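Long-range contacts in putative surface-anchored fimbrial subunit (Corynebacterium diphtheriae, PDB 3HR6), which probably forms the shaft of cell-wall-anchored pili as the major pilin SpaA, built of tandem Ig-like modules with stabilizing isopeptide and disulfide bonds and a bound calcium ion: residues Lys149-Pro154 against Thr371-Ser376; Lys168-Thr173 against Val253-Ala258; Ala156-Phe161 against Asp383-Lys388; Asn266-Asn271 against Ser303-Gln308. One frame throughout, in Å; residues are numbered along the deposited sequence. Where two conformers were deposited one is given.

Contact 1 of 4, residues Lys149-Pro154 against Thr371-Ser376; sequences KTAVDP and TLQLES. With CA (calcium ion), chain B.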
loop_
_atom_site.group_PDB
_atom_site.type_symbol
_atom_site.label_atom_id
_atom_site.label_comp_id
_atom_site.label_asym_id
_atom_site.label_seq_id
_atom_site.Cartn_x
_atom_site.Cartn_y
_atom_site.Cartn_z
ATOM N N LYS A 149 -0.056 2.546 -7.235
ATOM C CA LYS A 149 -0.930 3.454 -6.536
ATOM C C LYS A 149 -0.693 4.879 -6.995
ATOM O O LYS A 149 0.433 5.367 -6.999
ATOM C CB LYS A 149 -0.769 3.324 -5.025
ATOM C CG LYS A 149 -1.742 4.198 -4.259
ATOM C CD LYS A 149 -1.700 4.005 -2.794
ATOM C CE LYS A 149 -2.626 5.009 -2.088
ATOM N NZ LYS A 149 -3.000 4.632 -0.706
ATOM N N THR A 150 -1.763 5.569 -7.326
ATOM C CA THR A 150 -1.754 6.984 -7.627
ATOM C C THR A 150 -2.820 7.735 -6.848
ATOM O O THR A 150 -3.761 7.143 -6.317
ATOM C CB THR A 150 -1.944 7.204 -9.106
ATOM O OG1 THR A 150 -3.178 6.587 -9.566
ATOM C CG2 THR A 150 -0.709 6.715 -9.890
ATOM N N ALA A 151 -2.677 9.046 -6.829
ATOM C CA ALA A 151 -3.655 9.967 -6.231
ATOM C C ALA A 151 -4.212 10.843 -7.332
ATOM O O ALA A 151 -3.526 11.172 -8.293
ATOM C CB ALA A 151 -3.028 10.831 -5.157
ATOM N N VAL A 152 -5.502 11.149 -7.205
ATOM C CA VAL A 152 -6.253 11.925 -8.164
ATOM C C VAL A 152 -7.030 12.984 -7.360
ATOM O O VAL A 152 -7.469 12.714 -6.264
ATOM C CB VAL A 152 -7.233 11.005 -8.912
ATOM C CG1 VAL A 152 -8.193 11.787 -9.747
ATOM C CG2 VAL A 152 -6.401 10.001 -9.764
ATOM N N ASP A 153 -7.141 14.199 -7.892
ATOM C CA ASP A 153 -8.024 15.202 -7.298
ATOM C C ASP A 153 -9.442 14.908 -7.830
ATOM O O ASP A 153 -9.732 15.036 -9.049
ATOM C CB ASP A 153 -7.609 16.611 -7.706
ATOM C CG ASP A 153 -8.473 17.670 -7.069
ATOM O OD1 ASP A 153 -9.328 17.306 -6.223
ATOM O OD2 ASP A 153 -8.267 18.866 -7.395
ATOM N N PRO A 154 -10.359 14.502 -6.938
ATOM C CA PRO A 154 -11.701 14.116 -7.421
ATOM C C PRO A 154 -12.630 15.281 -7.708
ATOM O O PRO A 154 -13.741 15.074 -8.252
ATOM C CB PRO A 154 -12.265 13.302 -6.247
ATOM C CG PRO A 154 -11.591 13.811 -5.095
ATOM C CD PRO A 154 -10.207 14.204 -5.522
ATOM N N THR A 371 2.026 16.120 -5.382
ATOM C CA THR A 371 2.096 14.686 -5.109
ATOM C C THR A 371 3.235 14.029 -5.886
ATOM O O THR A 371 3.477 14.303 -7.063
ATOM C CB THR A 371 0.779 13.998 -5.454
ATOM O OG1 THR A 371 -0.246 14.607 -4.686
ATOM C CG2 THR A 371 0.856 12.514 -5.099
ATOM N N LEU A 372 3.939 13.154 -5.186
ATOM C CA LEU A 372 5.007 12.306 -5.730
ATOM C C LEU A 372 4.398 10.906 -5.842
ATOM O O LEU A 372 3.860 10.352 -4.868
ATOM C CB LEU A 372 6.194 12.278 -4.772
ATOM C CG LEU A 372 7.380 11.445 -5.220
ATOM C CD1 LEU A 372 8.085 12.098 -6.438
ATOM C CD2 LEU A 372 8.395 11.237 -4.065
ATOM N N GLN A 373 4.389 10.402 -7.065
ATOM C CA GLN A 373 3.850 9.088 -7.365
ATOM C C GLN A 373 4.524 8.529 -8.612
ATOM O O GLN A 373 5.165 9.264 -9.380
ATOM C CB GLN A 373 2.344 9.192 -7.590
ATOM C CG GLN A 373 1.975 10.202 -8.663
ATOM C CD GLN A 373 0.538 10.642 -8.589
ATOM O OE1 GLN A 373 -0.345 9.868 -8.229
ATOM N NE2 GLN A 373 0.286 11.889 -8.979
ATOM N N LEU A 374 4.297 7.240 -8.851
ATOM C CA LEU A 374 4.870 6.561 -9.975
ATOM C C LEU A 374 4.145 6.913 -11.267
ATOM O O LEU A 374 2.922 6.915 -11.336
ATOM C CB LEU A 374 4.796 5.057 -9.698
ATOM C CG LEU A 374 5.753 4.144 -10.379
ATOM C CD1 LEU A 374 7.174 4.499 -9.994
ATOM C CD2 LEU A 374 5.375 2.727 -9.967
ATOM N N GLU A 375 4.911 7.236 -12.305
ATOM C CA GLU A 375 4.357 7.449 -13.627
ATOM C C GLU A 375 5.337 6.815 -14.576
ATOM O O GLU A 375 6.531 7.144 -14.534
ATOM C CB GLU A 375 4.174 8.929 -13.897
ATOM C CG GLU A 375 3.291 9.574 -12.869
ATOM C CD GLU A 375 2.957 11.012 -13.153
ATOM O OE1 GLU A 375 3.452 11.566 -14.176
ATOM O OE2 GLU A 375 2.167 11.557 -12.344
ATOM N N SER A 376 4.850 5.855 -15.369
ATOM C CA SER A 376 5.708 5.043 -16.240
ATOM C C SER A 376 6.919 4.492 -15.478
ATOM O O SER A 376 8.070 4.612 -15.912
ATOM C CB SER A 376 6.138 5.865 -17.433
ATOM O OG SER A 376 5.009 6.461 -18.077
HETATM CA CA CA B . -9.833 19.540 -5.355
HETATM O O HOH W 1 2.977 5.616 -6.799
HETATM O O HOH W 2 -1.948 13.262 -8.443
HETATM O O HOH W 3 -11.072 17.704 -3.928
HETATM O O HOH W 4 -12.020 20.950 -5.141
#

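Contact 2 of 4, residues Lys168-Thr173 against Val253-Ala258; sequences KYRVAT and VVEFEA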
loop_
_atom_site.group_PDB
_atom_site.type_symbol
_atom_site.label_atom_id
_atom_site.label_comp_id
_atom_site.label_asym_id
_atom_site.label_seq_id
_atom_site.Cartn_x
_atom_site.Cartn_y
_atom_site.Cartn_z
ATOM N N LYS A 168 -8.607 11.212 -3.787
ATOM C CA LYS A 168 -8.971 9.952 -4.423
ATOM C C LYS A 168 -7.695 9.173 -4.688
ATOM O O LYS A 168 -6.687 9.735 -5.089
ATOM C CB LYS A 168 -9.700 10.219 -5.725
ATOM C CG LYS A 168 -10.114 8.977 -6.510
ATOM C CD LYS A 168 -11.122 9.369 -7.568
ATOM C CE LYS A 168 -11.370 8.314 -8.542
ATOM N NZ LYS A 168 -12.327 8.785 -9.589
ATOM N N TYR A 169 -7.728 7.882 -4.398
ATOM C CA TYR A 169 -6.635 6.983 -4.714
ATOM C C TYR A 169 -7.074 5.918 -5.676
ATOM O O TYR A 169 -8.218 5.513 -5.695
ATOM C CB TYR A 169 -6.093 6.331 -3.475
ATOM C CG TYR A 169 -5.398 7.245 -2.537
ATOM C CD1 TYR A 169 -4.269 7.946 -2.929
ATOM C CD2 TYR A 169 -5.864 7.431 -1.265
ATOM C CE1 TYR A 169 -3.614 8.818 -2.014
ATOM C CE2 TYR A 169 -5.234 8.247 -0.370
ATOM C CZ TYR A 169 -4.119 8.955 -0.765
ATOM O OH TYR A 169 -3.580 9.774 0.200
ATOM N N ARG A 170 -6.133 5.474 -6.479
ATOM C CA ARG A 170 -6.324 4.444 -7.489
ATOM C C ARG A 170 -5.179 3.458 -7.319
ATOM O O ARG A 170 -4.003 3.841 -7.312
ATOM C CB ARG A 170 -6.290 5.041 -8.877
ATOM C CG ARG A 170 -6.436 4.053 -9.970
ATOM C CD ARG A 170 -6.194 4.717 -11.282
ATOM N NE ARG A 170 -6.591 3.888 -12.402
ATOM C CZ ARG A 170 -5.818 3.016 -13.032
ATOM N NH1 ARG A 170 -4.553 2.828 -12.664
ATOM N NH2 ARG A 170 -6.322 2.321 -14.072
ATOM N N VAL A 171 -5.539 2.196 -7.140
ATOM C CA VAL A 171 -4.601 1.108 -6.955
ATOM C C VAL A 171 -4.809 0.076 -8.051
ATOM O O VAL A 171 -5.881 -0.592 -8.130
ATOM C CB VAL A 171 -4.759 0.402 -5.580
ATOM C CG1 VAL A 171 -3.736 -0.801 -5.464
ATOM C CG2 VAL A 171 -4.573 1.380 -4.443
ATOM N N ALA A 172 -3.830 -0.049 -8.930
ATOM C CA ALA A 172 -3.902 -0.955 -10.072
ATOM C C ALA A 172 -2.997 -2.181 -9.835
ATOM O O ALA A 172 -1.787 -2.005 -9.729
ATOM C CB ALA A 172 -3.490 -0.264 -11.298
ATOM N N THR A 173 -3.603 -3.359 -9.731
ATOM C CA THR A 173 -2.893 -4.603 -9.430
ATOM C C THR A 173 -2.996 -5.533 -10.581
ATOM O O THR A 173 -4.066 -5.817 -11.060
ATOM C CB THR A 173 -3.518 -5.274 -8.180
ATOM O OG1 THR A 173 -3.425 -4.374 -7.074
ATOM C CG2 THR A 173 -2.898 -6.630 -7.827
ATOM N N VAL A 253 -8.515 -2.928 -10.487
ATOM C CA VAL A 253 -8.345 -1.534 -10.116
ATOM C C VAL A 253 -9.340 -1.190 -9.031
ATOM O O VAL A 253 -10.505 -1.452 -9.214
ATOM C CB VAL A 253 -8.536 -0.589 -11.316
ATOM C CG1 VAL A 253 -8.388 0.884 -10.850
ATOM C CG2 VAL A 253 -7.510 -0.957 -12.443
ATOM N N VAL A 254 -8.835 -0.751 -7.889
ATOM C CA VAL A 254 -9.607 -0.283 -6.765
ATOM C C VAL A 254 -9.435 1.216 -6.739
ATOM O O VAL A 254 -8.288 1.731 -6.741
ATOM C CB VAL A 254 -9.102 -0.901 -5.453
ATOM C CG1 VAL A 254 -9.840 -0.321 -4.212
ATOM C CG2 VAL A 254 -9.226 -2.425 -5.547
ATOM N N GLU A 255 -10.556 1.937 -6.725
ATOM C CA GLU A 255 -10.531 3.369 -6.496
ATOM C C GLU A 255 -11.381 3.743 -5.332
ATOM O O GLU A 255 -12.385 3.118 -5.078
ATOM C CB GLU A 255 -11.004 4.143 -7.713
ATOM C CG GLU A 255 -10.033 4.033 -8.853
ATOM C CD GLU A 255 -10.416 4.957 -10.008
ATOM O OE1 GLU A 255 -11.624 5.214 -10.224
ATOM O OE2 GLU A 255 -9.489 5.448 -10.678
ATOM N N PHE A 256 -10.945 4.752 -4.586
ATOM C CA PHE A 256 -11.754 5.279 -3.506
ATOM C C PHE A 256 -11.405 6.724 -3.197
ATOM O O PHE A 256 -10.315 7.199 -3.523
ATOM C CB PHE A 256 -11.598 4.388 -2.260
ATOM C CG PHE A 256 -10.226 4.386 -1.655
ATOM C CD1 PHE A 256 -9.901 5.198 -0.589
ATOM C CD2 PHE A 256 -9.235 3.518 -2.157
ATOM C CE1 PHE A 256 -8.603 5.159 -0.043
ATOM C CE2 PHE A 256 -7.939 3.496 -1.622
ATOM C CZ PHE A 256 -7.646 4.292 -0.549
ATOM N N GLU A 257 -12.360 7.382 -2.547
ATOM C CA GLU A 257 -12.172 8.727 -2.042
ATOM C C GLU A 257 -12.198 8.714 -0.504
ATOM O O GLU A 257 -12.847 7.871 0.114
ATOM C CB GLU A 257 -13.237 9.677 -2.558
ATOM C CG GLU A 257 -13.196 9.925 -4.031
ATOM C CD GLU A 257 -14.122 11.057 -4.468
ATOM O OE1 GLU A 257 -14.427 11.936 -3.635
ATOM O OE2 GLU A 257 -14.541 11.069 -5.643
ATOM N N ALA A 258 -11.455 9.639 0.086
ATOM C CA ALA A 258 -11.559 9.867 1.524
ATOM C C ALA A 258 -11.315 11.325 1.848
ATOM O O ALA A 258 -10.581 11.996 1.128
ATOM C CB ALA A 258 -10.559 9.005 2.258
HETATM O O HOH W 5 -14.802 9.029 -7.486
HETATM O O HOH W 6 -9.403 4.284 -12.967
#

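Contact 3 of 4, residues Ala156-Phe161 against Asp383-Lys388; sequences ATQPGF and DAWAGK. With CA (calcium ion), chain B.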
loop_
_atom_site.group_PDB
_atom_site.type_symbol
_atom_site.label_atom_id
_atom_site.label_comp_id
_atom_site.label_asym_id
_atom_site.label_seq_id
_atom_site.Cartn_x
_atom_site.Cartn_y
_atom_site.Cartn_z
ATOM N N ALA A 156 -12.287 19.352 -9.072
ATOM C CA ALA A 156 -11.450 20.405 -9.649
ATOM C C ALA A 156 -11.838 21.813 -9.216
ATOM O O ALA A 156 -11.203 22.750 -9.635
ATOM C CB ALA A 156 -11.498 20.314 -11.211
ATOM N N THR A 157 -12.871 21.974 -8.401
ATOM C CA THR A 157 -13.280 23.304 -7.965
ATOM C C THR A 157 -12.129 24.040 -7.302
ATOM O O THR A 157 -11.941 25.217 -7.519
ATOM C CB THR A 157 -14.438 23.217 -7.032
ATOM O OG1 THR A 157 -15.498 22.506 -7.716
ATOM C CG2 THR A 157 -14.935 24.620 -6.703
ATOM N N GLN A 158 -11.372 23.331 -6.496
ATOM C CA GLN A 158 -10.114 23.873 -5.968
ATOM C C GLN A 158 -8.975 22.904 -6.274
ATOM O O GLN A 158 -9.093 21.713 -6.028
ATOM C CB GLN A 158 -10.215 24.108 -4.467
ATOM C CG GLN A 158 -8.896 24.640 -3.849
ATOM C CD GLN A 158 -9.101 25.130 -2.420
ATOM O OE1 GLN A 158 -9.688 26.207 -2.208
ATOM N NE2 GLN A 158 -8.590 24.380 -1.443
ATOM N N PRO A 159 -7.853 23.410 -6.762
ATOM C CA PRO A 159 -6.776 22.462 -7.058
ATOM C C PRO A 159 -6.348 21.640 -5.861
ATOM O O PRO A 159 -6.238 22.143 -4.752
ATOM C CB PRO A 159 -5.634 23.378 -7.485
ATOM C CG PRO A 159 -6.349 24.537 -8.064
ATOM C CD PRO A 159 -7.585 24.749 -7.289
ATOM N N GLY A 160 -6.024 20.375 -6.120
ATOM C CA GLY A 160 -5.517 19.525 -5.083
ATOM C C GLY A 160 -6.540 19.055 -4.103
ATOM O O GLY A 160 -7.792 19.197 -4.319
ATOM N N PHE A 161 -6.024 18.550 -2.974
ATOM C CA PHE A 161 -6.861 18.041 -1.892
ATOM C C PHE A 161 -6.299 18.538 -0.581
ATOM O O PHE A 161 -5.855 17.794 0.287
ATOM C CB PHE A 161 -7.036 16.510 -1.913
ATOM C CG PHE A 161 -5.864 15.744 -2.470
ATOM C CD1 PHE A 161 -4.820 15.327 -1.648
ATOM C CD2 PHE A 161 -5.828 15.392 -3.816
ATOM C CE1 PHE A 161 -3.767 14.612 -2.168
ATOM C CE2 PHE A 161 -4.774 14.662 -4.305
ATOM C CZ PHE A 161 -3.725 14.315 -3.486
ATOM N N ASP A 383 2.891 19.282 -9.257
ATOM C CA ASP A 383 2.367 20.462 -8.541
ATOM C C ASP A 383 0.879 20.575 -8.766
ATOM O O ASP A 383 0.414 20.678 -9.922
ATOM C CB ASP A 383 3.153 21.677 -9.079
ATOM C CG ASP A 383 2.724 23.007 -8.492
ATOM O OD1 ASP A 383 1.786 23.087 -7.710
ATOM O OD2 ASP A 383 3.410 24.015 -8.830
ATOM N N ALA A 384 0.122 20.459 -7.683
ATOM C CA ALA A 384 -1.335 20.447 -7.738
ATOM C C ALA A 384 -1.868 21.784 -8.280
ATOM O O ALA A 384 -2.983 21.857 -8.799
ATOM C CB ALA A 384 -1.917 20.134 -6.371
ATOM N N TRP A 385 -1.053 22.819 -8.177
ATOM C CA TRP A 385 -1.428 24.186 -8.579
ATOM C C TRP A 385 -0.840 24.596 -9.929
ATOM O O TRP A 385 -0.925 25.763 -10.331
ATOM C CB TRP A 385 -0.970 25.166 -7.479
ATOM C CG TRP A 385 -1.580 24.867 -6.205
ATOM C CD1 TRP A 385 -1.129 23.988 -5.225
ATOM C CD2 TRP A 385 -2.828 25.371 -5.740
ATOM N NE1 TRP A 385 -2.019 23.942 -4.202
ATOM C CE2 TRP A 385 -3.058 24.803 -4.470
ATOM C CE3 TRP A 385 -3.758 26.302 -6.248
ATOM C CZ2 TRP A 385 -4.168 25.099 -3.724
ATOM C CZ3 TRP A 385 -4.855 26.591 -5.503
ATOM C CH2 TRP A 385 -5.073 25.994 -4.255
ATOM N N ALA A 386 -0.219 23.646 -10.615
ATOM C CA ALA A 386 0.327 23.893 -11.941
ATOM C C ALA A 386 -0.750 24.517 -12.787
ATOM O O ALA A 386 -1.907 24.111 -12.725
ATOM C CB ALA A 386 0.805 22.576 -12.581
ATOM N N GLY A 387 -0.390 25.492 -13.566
ATOM C CA GLY A 387 -1.406 26.156 -14.386
ATOM C C GLY A 387 -2.341 27.157 -13.706
ATOM O O GLY A 387 -3.173 27.754 -14.375
ATOM N N LYS A 388 -2.209 27.372 -12.394
ATOM C CA LYS A 388 -2.909 28.482 -11.752
ATOM C C LYS A 388 -1.853 29.420 -11.204
ATOM O O LYS A 388 -1.472 29.353 -10.052
ATOM C CB LYS A 388 -3.807 28.013 -10.610
ATOM C CG LYS A 388 -4.970 27.101 -11.032
ATOM C CD LYS A 388 -5.908 27.778 -11.996
ATOM C CE LYS A 388 -7.124 26.877 -12.280
ATOM N NZ LYS A 388 -8.144 27.546 -13.107
HETATM CA CA CA B . -9.833 19.540 -5.355
HETATM O O HOH W 4 -12.020 20.950 -5.141
HETATM O O HOH W 7 -4.649 19.600 -8.798
HETATM O O HOH W 3 -11.072 17.704 -3.928
#

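Contact 4 of 4, residues Asn266-Asn271 against Ser303-Gln308; sequences NGQLDN and SSKFGQ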
loop_
_atom_site.group_PDB
_atom_site.type_symbol
_atom_site.label_atom_id
_atom_site.label_comp_id
_atom_site.label_asym_id
_atom_site.label_seq_id
_atom_site.Cartn_x
_atom_site.Cartn_y
_atom_site.Cartn_z
ATOM N N ASN A 266 4.226 16.194 9.537
ATOM C CA ASN A 266 5.515 16.297 8.841
ATOM C C ASN A 266 5.301 16.664 7.392
ATOM O O ASN A 266 6.180 16.449 6.571
ATOM C CB ASN A 266 6.268 14.983 8.950
ATOM C CG ASN A 266 5.550 13.842 8.286
ATOM O OD1 ASN A 266 4.453 14.009 7.741
ATOM N ND2 ASN A 266 6.155 12.636 8.345
ATOM N N GLY A 267 4.099 17.151 7.070
ATOM C CA GLY A 267 3.701 17.472 5.714
ATOM C C GLY A 267 3.429 16.344 4.761
ATOM O O GLY A 267 3.032 16.613 3.667
ATOM N N GLN A 268 3.634 15.092 5.191
ATOM C CA GLN A 268 3.593 13.968 4.292
ATOM C C GLN A 268 2.272 13.203 4.454
ATOM O O GLN A 268 2.064 12.573 5.482
ATOM C CB GLN A 268 4.744 13.025 4.565
ATOM C CG GLN A 268 6.088 13.704 4.757
ATOM C CD GLN A 268 6.449 14.596 3.597
ATOM O OE1 GLN A 268 6.508 15.872 3.715
ATOM N NE2 GLN A 268 6.712 13.950 2.461
ATOM N N LEU A 269 1.422 13.271 3.431
ATOM C CA LEU A 269 0.204 12.462 3.358
ATOM C C LEU A 269 0.574 11.291 2.422
ATOM O O LEU A 269 0.553 11.409 1.172
ATOM C CB LEU A 269 -0.970 13.249 2.830
ATOM C CG LEU A 269 -2.263 12.487 2.743
ATOM C CD1 LEU A 269 -2.945 12.320 4.083
ATOM C CD2 LEU A 269 -3.199 13.248 1.807
ATOM N N ASP A 270 0.882 10.141 3.050
ATOM C CA ASP A 270 1.538 9.032 2.367
ATOM C C ASP A 270 0.604 7.836 2.386
ATOM O O ASP A 270 0.024 7.536 3.409
ATOM C CB ASP A 270 2.867 8.674 3.075
ATOM C CG ASP A 270 3.960 9.673 2.819
ATOM O OD1 ASP A 270 3.737 10.706 2.183
ATOM O OD2 ASP A 270 5.093 9.453 3.336
ATOM N N ASN A 271 0.476 7.193 1.239
ATOM C CA ASN A 271 -0.378 6.021 1.144
ATOM C C ASN A 271 0.310 4.933 0.382
ATOM O O ASN A 271 1.024 5.187 -0.575
ATOM C CB ASN A 271 -1.668 6.336 0.423
ATOM C CG ASN A 271 -2.629 5.157 0.463
ATOM O OD1 ASN A 271 -3.029 4.731 1.534
ATOM N N SER A 303 3.068 9.989 -2.136
ATOM C CA SER A 303 3.319 10.957 -1.069
ATOM C C SER A 303 2.889 12.353 -1.499
ATOM O O SER A 303 3.441 12.938 -2.421
ATOM C CB SER A 303 4.779 10.966 -0.656
ATOM O OG SER A 303 5.077 11.926 0.395
ATOM N N SER A 304 1.854 12.861 -0.853
ATOM C CA SER A 304 1.346 14.194 -1.143
ATOM C C SER A 304 1.916 15.166 -0.141
ATOM O O SER A 304 1.945 14.882 1.046
ATOM C CB SER A 304 -0.176 14.184 -1.095
ATOM O OG SER A 304 -0.663 13.327 -2.125
ATOM N N LYS A 305 2.409 16.302 -0.625
ATOM C CA LYS A 305 3.198 17.209 0.182
ATOM C C LYS A 305 2.352 18.403 0.605
ATOM O O LYS A 305 1.663 18.978 -0.214
ATOM C CB LYS A 305 4.370 17.690 -0.659
ATOM C CG LYS A 305 5.131 16.579 -1.386
ATOM C CD LYS A 305 5.744 15.579 -0.416
ATOM C CE LYS A 305 6.584 14.568 -1.177
ATOM N NZ LYS A 305 7.251 13.591 -0.284
ATOM N N PHE A 306 2.470 18.767 1.877
ATOM C CA PHE A 306 1.641 19.817 2.450
ATOM C C PHE A 306 2.500 20.933 2.954
ATOM O O PHE A 306 3.675 20.772 3.260
ATOM C CB PHE A 306 0.742 19.279 3.567
ATOM C CG PHE A 306 -0.475 18.560 3.048
ATOM C CD1 PHE A 306 -0.360 17.322 2.417
ATOM C CD2 PHE A 306 -1.718 19.148 3.126
ATOM C CE1 PHE A 306 -1.495 16.683 1.910
ATOM C CE2 PHE A 306 -2.843 18.500 2.637
ATOM C CZ PHE A 306 -2.734 17.286 2.010
ATOM N N GLY A 307 1.866 22.107 3.027
ATOM C CA GLY A 307 2.555 23.294 3.536
ATOM C C GLY A 307 1.646 24.151 4.382
ATOM O O GLY A 307 0.447 23.938 4.478
ATOM N N GLN A 308 2.257 25.094 5.048
ATOM C CA GLN A 308 1.580 25.928 6.043
ATOM C C GLN A 308 2.199 27.328 6.009
ATOM O O GLN A 308 3.402 27.468 6.022
ATOM C CB GLN A 308 1.851 25.321 7.415
ATOM C CG GLN A 308 1.350 26.108 8.572
ATOM C CD GLN A 308 1.482 25.330 9.855
ATOM O OE1 GLN A 308 0.531 24.650 10.257
ATOM N NE2 GLN A 308 2.655 25.417 10.502
HETATM O O HOH W 8 -1.227 10.909 -0.792
HETATM O O HOH W 9 7.315 11.367 2.403
#

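Contact 1 of 4, residues Lys149-Pro154 against Thr371-Ser376
Gln373 reaches across to the backbone of Ala151, and its side chain crosses that of Thr150 at about a right angle. The glutamine is modelled in two conformers, and its contacts are given for one of them. CG of Gln373 lies between its own backbone N and carbonyl carbon (chi1 55°), and the chain runs extended from there. Its OE1 accepts from Ala151 N at 2.8 Å. The bond is nearly straight, with an N-H...O angle of 169°. The same OE1 lies 3.2 Å from Thr150 CB. On the Thr371 side the touch is apolar, Ala151 CB meeting Thr371 CG2 at 4.2 Å. A water links Leu374 N to Lys149 O.

The axes of segments 149-152 and 371-375 come no nearer than 6.5 Å. Strands 148-152 and 361-375 belong to different sheets, joined here by a side chain and waters instead of direct backbone pairing. Lys149 NZ is covalently linked to Asn271 CG, an isopeptide bond, with Asp191 as hydrogen-bond partner; Asp153 chelates calcium through both carboxylate oxygens. Between cross-link and metal, the Gln373 amide of this conformer is held at both ends, OE1 by Ala151 N and NE2 through a water to Ala151 O, which would fix its rotation.

Contact 2 of 4, residues Lys168-Thr173 against Val253-Ala258
Strands 166-174 and 251-259 are antiparallel neighbours in a five-stranded sheet, and Tyr169 with Phe256 and Val171 with Val254 form its hydrogen-bonded pairs here. Each pair is closed by two backbone bonds, such as Val171 N to Val254 O at 2.8 Å. The Tyr169 and Phe256 side chains share the face that also carries Val171 and Val254. Phe256 CG lies between its own backbone N and carbonyl carbon (chi1 66°), and the ring beyond it lies beneath Tyr169 CB, which stands 4.2 Å from the ring centroid in a CH-pi contact. The two ring planes are 55° apart, with Phe256 CZ 3.7 Å from Tyr169 CD2.

This sheet is one layer of an Ig-like module in the Cna-B-like part of the pilin. On the layer's inner side Tyr169 packs on Lys149, whose NZ is in the isopeptide bond to Asn271, and touches Leu269, while Val171 packs on Val189.

The other face carries the charged side chains of Lys168, Arg170 and Glu255, with Val253 beside them. Glu255 lies between two cations in a loose network: OE1 is 3.7 Å from Lys168 NZ and OE2 is 3.7 Å from Arg170 NE, both long salt bridges. A water bridges the second pair, accepting from Arg170 NE and donating to Glu255 OE2 at 2.6 Å. The guanidinium and carboxylate planes are turned 79° apart, and Val253 CG1 lies over one guanidinium face, offset toward its rim.

Contact 3 of 4, residues Ala156-Phe161 against Asp383-Lys388
Neither segment is regular helix or strand, and the CA atoms of Gly160 and Ala384 are the closest pair across the contact, 5.0 Å apart. Residues 156-161 belong to the calcium-binding loop between strands 148-152 and 166-174; residues 383-388 hold a type I beta turn (Asp383 to Ala386) followed by a type II turn (Trp385 to Lys388). The first turn is reinforced by an Asx turn, in which Asp383 OD1 accepts from Trp385 N, the donor lying 46° out of the carboxylate plane.

Pro159 carries the contact. Its ring crosses the Trp385 indole at about a right angle, with CB set over the six-membered ring 3.8 Å from the centroid and 15° off the normal, a CH-pi contact. CG of the proline meets Trp385 CZ3 at 3.6 Å, and Lys388 CG lies beside the same proline carbon. Trp385 NE1 donates to the carbonyl of His368, which would limit rotation of the indole. Gln158 adds its CG near Trp385 CH2, while its amide oxygen accepts from Ser347 N.

The backbone carbonyls of Gln158 and Gly160, flanking the proline, both bind calcium, the Gly160 O at 2.3 Å; Asp153, Asp155, Glu165 and two waters complete the site. The turn thus packs directly against metal-ligating backbone. No direct hydrogen bond joins the segments: a water donates to Ala384 O at 2.8 Å and takes a weak bond from Gly160 N.

Contact 4 of 4, residues Asn266-Asn271 against Ser303-Gln308
Ser303 and Asp270 face each other in a non-hydrogen-bonded pair, and their side chains supply the polar link. Ser303 OG is anti to its own backbone N (chi1 179°) and donates to Asp270 OD1 at 2.5 Å, on the syn side of the carboxylate but 32° out of its plane. Asp270 CG, anti to its carbonyl carbon (chi1 -74°), comes 3.8 Å from Ser303 CB, which sets the carboxylate beside the serine. The same hydroxyl oxygen accepts from Lys305 NZ at 2.8 Å, and a water donates to both Ser303 OG and Asp270 OD2. The Lys305 ammonium has a second acceptor in Thr420 O. With Lys305 NZ 5.2 Å from Asp270 OD1, the lysine and aspartate are not in contact, though the nearby positive charge may favour the ionised carboxylate.

These segments are antiparallel partners in a sheet where strand 302-315 pairs with both 268-276 and 361-375. Leu269 and Ser304 form the hydrogen-bonded pair, with Ser304 N to Leu269 O at 2.8 Å. Before the strand, Asn266 OD1 accepts from Gln268 N in an Asx turn, and Gly267, at positive phi, offers its carbonyl to Phe306 N.

Leu269 packs on Phe306: its CB meets Phe306 CE1 at 3.6 Å, and CD2 adds a second contact with that ring atom. The Phe306 ring also meets that of His368. The Ser304 hydroxyl, on the same face as Leu269, is polar and hydrogen-bonded: its OG bonds to Thr371 OG1, and a water joins Ser304 OG to Leu269 O.

Contacts 1 and 4 are linked covalently, Lys149 NZ to Asn271 CG at 1.3 Å, with Tyr169 of contact 2 packed on both residues. Contacts 1 and 2 share a sheet, where Thr150 N lies 2.8 Å from Arg170 O; contacts 1 and 4 share another, where Leu372 N lies 2.8 Å from Ser303 O. One calcium ion, with the two waters on it, joins contacts 1 and 3, and beside it Asp153 OD2 lies 3.0 Å from Gly160 N. Phe161 extends contact 3 toward contact 4, its CE1 3.4 Å from Ser304 OG. The Phe306 side chain is about 10 Å from the ion, and that of Glu257 about 9 Å. Contacts 2 and 3 do not touch, their nearest atoms about 5 Å apart.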